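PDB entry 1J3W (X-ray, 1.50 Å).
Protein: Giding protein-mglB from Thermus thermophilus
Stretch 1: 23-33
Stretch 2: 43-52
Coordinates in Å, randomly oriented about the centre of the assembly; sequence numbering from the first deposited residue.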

# COMPACT_ATOMS: atom_id res chain seq x y z
N THR B 23 10.62 -27.85 -1.65
CA THR B 23 10.56 -26.87 -0.57
C THR B 23 9.43 -27.20 0.41
O THR B 23 9.59 -27.04 1.62
CB THR B 23 10.40 -25.46 -1.15
OG1 THR B 23 11.51 -25.19 -2.02
CG2 THR B 23 10.40 -24.41 -0.04
N LEU B 24 8.30 -27.67 -0.10
CA LEU B 24 7.20 -28.04 0.79
C LEU B 24 7.64 -29.19 1.69
O LEU B 24 7.38 -29.18 2.89
CB LEU B 24 5.97 -28.47 -0.03
CG LEU B 24 5.24 -27.34 -0.76
CD1 LEU B 24 4.21 -27.94 -1.69
CD2 LEU B 24 4.56 -26.42 0.25
N ARG B 25 8.31 -30.18 1.12
CA ARG B 25 8.78 -31.32 1.90
C ARG B 25 9.81 -30.94 2.96
O ARG B 25 9.76 -31.43 4.09
CB ARG B 25 9.36 -32.39 0.97
CG ARG B 25 8.33 -33.13 0.14
CD ARG B 25 8.93 -34.35 -0.54
NE ARG B 25 9.75 -34.01 -1.71
CZ ARG B 25 9.25 -33.60 -2.87
NH1 ARG B 25 7.94 -33.48 -3.04
NH2 ARG B 25 10.07 -33.32 -3.88
N GLU B 26 10.74 -30.06 2.60
CA GLU B 26 11.79 -29.64 3.52
C GLU B 26 11.33 -28.70 4.63
O GLU B 26 11.90 -28.71 5.72
CB GLU B 26 12.92 -28.94 2.75
CG GLU B 26 13.65 -29.83 1.75
CD GLU B 26 14.74 -30.66 2.40
OE1 GLU B 26 14.82 -30.71 3.64
OE2 GLU B 26 15.53 -31.27 1.64
N THR B 27 10.31 -27.90 4.35
CA THR B 27 9.83 -26.91 5.31
C THR B 27 8.62 -27.30 6.14
O THR B 27 8.47 -26.82 7.26
CB THR B 27 9.44 -25.59 4.61
OG1 THR B 27 8.36 -25.83 3.70
CG2 THR B 27 10.63 -25.01 3.86
N GLY B 28 7.77 -28.15 5.58
CA GLY B 28 6.55 -28.51 6.28
C GLY B 28 5.46 -27.49 5.98
O GLY B 28 4.39 -27.52 6.59
N ALA B 29 5.72 -26.58 5.04
CA ALA B 29 4.73 -25.57 4.66
C ALA B 29 3.53 -26.18 3.94
O ALA B 29 3.61 -27.29 3.41
CB ALA B 29 5.37 -24.50 3.78
N ARG B 30 2.43 -25.43 3.91
CA ARG B 30 1.21 -25.88 3.26
C ARG B 30 1.19 -25.63 1.77
O ARG B 30 0.89 -26.52 0.98
CB ARG B 30 -0.02 -25.18 3.85
CG ARG B 30 -0.38 -25.53 5.27
CD ARG B 30 -1.75 -24.94 5.60
NE ARG B 30 -2.21 -25.30 6.94
CZ ARG B 30 -3.44 -25.09 7.38
NH1 ARG B 30 -4.35 -24.53 6.59
NH2 ARG B 30 -3.77 -25.42 8.62
N TYR B 31 1.51 -24.39 1.38
CA TYR B 31 1.45 -24.01 -0.02
C TYR B 31 2.68 -23.24 -0.45
O TYR B 31 3.23 -22.45 0.33
CB TYR B 31 0.19 -23.16 -0.27
CG TYR B 31 -1.05 -23.66 0.45
CD1 TYR B 31 -1.55 -24.94 0.20
CD2 TYR B 31 -1.68 -22.88 1.42
CE1 TYR B 31 -2.65 -25.43 0.91
CE2 TYR B 31 -2.78 -23.36 2.14
CZ TYR B 31 -3.25 -24.64 1.87
OH TYR B 31 -4.32 -25.14 2.60
N ALA B 32 3.10 -23.46 -1.68
CA ALA B 32 4.26 -22.78 -2.24
C ALA B 32 3.91 -22.24 -3.61
O ALA B 32 3.34 -22.95 -4.44
CB ALA B 32 5.43 -23.74 -2.34
N LEU B 33 4.24 -20.98 -3.87
CA LEU B 33 3.94 -20.39 -5.16
C LEU B 33 5.04 -19.49 -5.65
O LEU B 33 5.79 -18.91 -4.86
CB LEU B 33 2.68 -19.51 -5.09
CG LEU B 33 1.37 -19.92 -4.45
CD1 LEU B 33 1.47 -19.78 -2.93
CD2 LEU B 33 0.27 -19.00 -4.98
N ALA B 43 3.52 -20.55 -11.06
CA ALA B 43 3.56 -21.98 -10.73
C ALA B 43 3.18 -22.10 -9.26
O ALA B 43 3.48 -21.22 -8.46
CB ALA B 43 4.96 -22.54 -10.96
N HIS B 44 2.50 -23.19 -8.91
CA HIS B 44 2.11 -23.39 -7.52
C HIS B 44 1.96 -24.87 -7.20
O HIS B 44 1.55 -25.66 -8.06
CB HIS B 44 0.80 -22.65 -7.21
CG HIS B 44 -0.40 -23.20 -7.92
ND1 HIS B 44 -1.14 -24.25 -7.44
CD2 HIS B 44 -0.98 -22.83 -9.08
CE1 HIS B 44 -2.13 -24.51 -8.27
NE2 HIS B 44 -2.06 -23.66 -9.28
N LYS B 45 2.30 -25.23 -5.97
CA LYS B 45 2.19 -26.61 -5.51
C LYS B 45 1.70 -26.60 -4.07
O LYS B 45 2.00 -25.68 -3.31
CB LYS B 45 3.54 -27.32 -5.61
CG LYS B 45 3.93 -27.62 -7.05
CD LYS B 45 2.94 -28.58 -7.69
CE LYS B 45 3.01 -28.53 -9.21
NZ LYS B 45 2.08 -29.50 -9.85
N GLU B 46 0.93 -27.62 -3.72
CA GLU B 46 0.37 -27.72 -2.38
C GLU B 46 0.79 -29.02 -1.74
O GLU B 46 0.97 -30.03 -2.43
CB GLU B 46 -1.16 -27.66 -2.44
CG GLU B 46 -1.73 -26.37 -3.02
CD GLU B 46 -1.59 -26.27 -4.53
OE1 GLU B 46 -2.13 -27.15 -5.24
OE2 GLU B 46 -0.94 -25.32 -5.01
N ALA B 47 0.97 -29.01 -0.42
CA ALA B 47 1.35 -30.22 0.29
C ALA B 47 0.20 -31.21 0.21
O ALA B 47 -0.96 -30.83 0.35
CB ALA B 47 1.67 -29.90 1.74
N LEU B 48 0.52 -32.48 0.00
CA LEU B 48 -0.50 -33.51 -0.11
C LEU B 48 -1.40 -33.60 1.12
O LEU B 48 -2.58 -33.94 1.01
CB LEU B 48 0.16 -34.87 -0.37
CG LEU B 48 0.95 -34.98 -1.68
CD1 LEU B 48 1.57 -36.36 -1.78
CD2 LEU B 48 0.03 -34.72 -2.86
N TRP B 49 -0.85 -33.28 2.29
CA TRP B 49 -1.60 -33.36 3.54
C TRP B 49 -2.45 -32.13 3.83
O TRP B 49 -3.37 -32.18 4.65
CB TRP B 49 -0.63 -33.56 4.71
CG TRP B 49 0.36 -32.44 4.87
CD1 TRP B 49 1.63 -32.38 4.37
CD2 TRP B 49 0.15 -31.20 5.57
NE1 TRP B 49 2.22 -31.19 4.71
CE2 TRP B 49 1.34 -30.44 5.45
CE3 TRP B 49 -0.93 -30.66 6.28
CZ2 TRP B 49 1.48 -29.17 6.02
CZ3 TRP B 49 -0.79 -29.39 6.85
CH2 TRP B 49 0.41 -28.67 6.71
N ALA B 50 -2.14 -31.02 3.17
CA ALA B 50 -2.85 -29.78 3.43
C ALA B 50 -4.26 -29.68 2.86
O ALA B 50 -4.59 -30.30 1.85
CB ALA B 50 -2.02 -28.61 2.91
N PRO B 51 -5.13 -28.91 3.53
CA PRO B 51 -6.50 -28.75 3.06
C PRO B 51 -6.50 -27.83 1.84
O PRO B 51 -5.45 -27.29 1.47
CB PRO B 51 -7.21 -28.13 4.25
CG PRO B 51 -6.14 -27.31 4.89
CD PRO B 51 -4.95 -28.25 4.84
N LYS B 52 -7.66 -27.68 1.22
CA LYS B 52 -7.79 -26.81 0.07
C LYS B 52 -7.27 -25.43 0.48
O LYS B 52 -7.63 -24.92 1.53
CB LYS B 52 -9.26 -26.71 -0.34
CG LYS B 52 -9.53 -25.77 -1.50
CD LYS B 52 -11.03 -25.68 -1.76
CE LYS B 52 -11.36 -24.68 -2.86
NZ LYS B 52 -12.84 -24.58 -3.06
O HOH W 1 4.67 -29.79 3.42

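The shortest polar contact between the two stretches is made by a side chain: Tyr 31 OH donates to Pro 51 O at 2.7 Å. The carbonyl oxygen lies at the edge of the phenol ring, near its plane, where a hydroxyl proton is well placed to reach it. The bond ties the strand to the loop beyond Ala 50, well past the end of the paired strands.

The backbone ladder comes next. Ala 32 and Lys 45 form an antiparallel hydrogen-bonded pair: Ala 32 N donates to Lys 45 O at 3.0 Å with an N-H...acceptor angle of 166°, and Lys 45 N donates to Ala 32 O at 2.9 Å and 168°. A single near-linear bond, Ala 47 N to Arg 30 O (2.9 Å, 170°), continues the ladder two residues along, beyond the non-hydrogen-bonded pair Tyr 31 and Glu 46. The strand axes, 4.8 Å apart at closest approach and at 170° between their N-to-C directions, agree with antiparallel pairing. Ala 32 O and Lys 45 O also approach to 3.2 Å, but both are acceptors, so their proximity follows from the paired bonds and is not a bond itself. At the non-hydrogen-bonded pair Leu 33 and His 44, weaker CA-H...O contacts supplement the ladder: His 44 CA lies 3.3 Å from Ala 32 O, and Leu 33 CA lies 3.4 Å from Ala 43 O.

A water links the end of the helix to the turn. It donates to Leu 24 O (2.8 Å) and Ala 29 O (2.7 Å) and accepts from Trp 49 NE1 (3.1 Å), giving the indole nitrogen an indirect connection to the other stretch. Within the second stretch, His 44 ND1 donates to Glu 46 OE2 at 2.7 Å and 165°; the two residues alternate with Lys 45, so their side chains share a sheet face with those of Tyr 31 and Leu 33.

Packing fills in around these bonds. On that face Tyr 31 CD1 is 3.5 Å from Glu 46 CG, and Tyr 31 CE1 is 3.8 Å from Ala 50 CB, an apolar contact; Ala 50 is the last residue of the type I turn that begins at Ala 47. From the helix, Leu 24 CD1 reaches Lys 45 O and Ala 47 N, each at 3.6 Å, covering the strand's exit into the turn. Arg 30 CG approaches Trp 49 CH2 at 3.5 Å, while Pro 51 CD lies over one face of the guanidinium. Finally, Gly 28 O meets the indole edge, 3.4 Å from Trp 49 CZ2. Together the two stretches bury 593 Å², both sides summed.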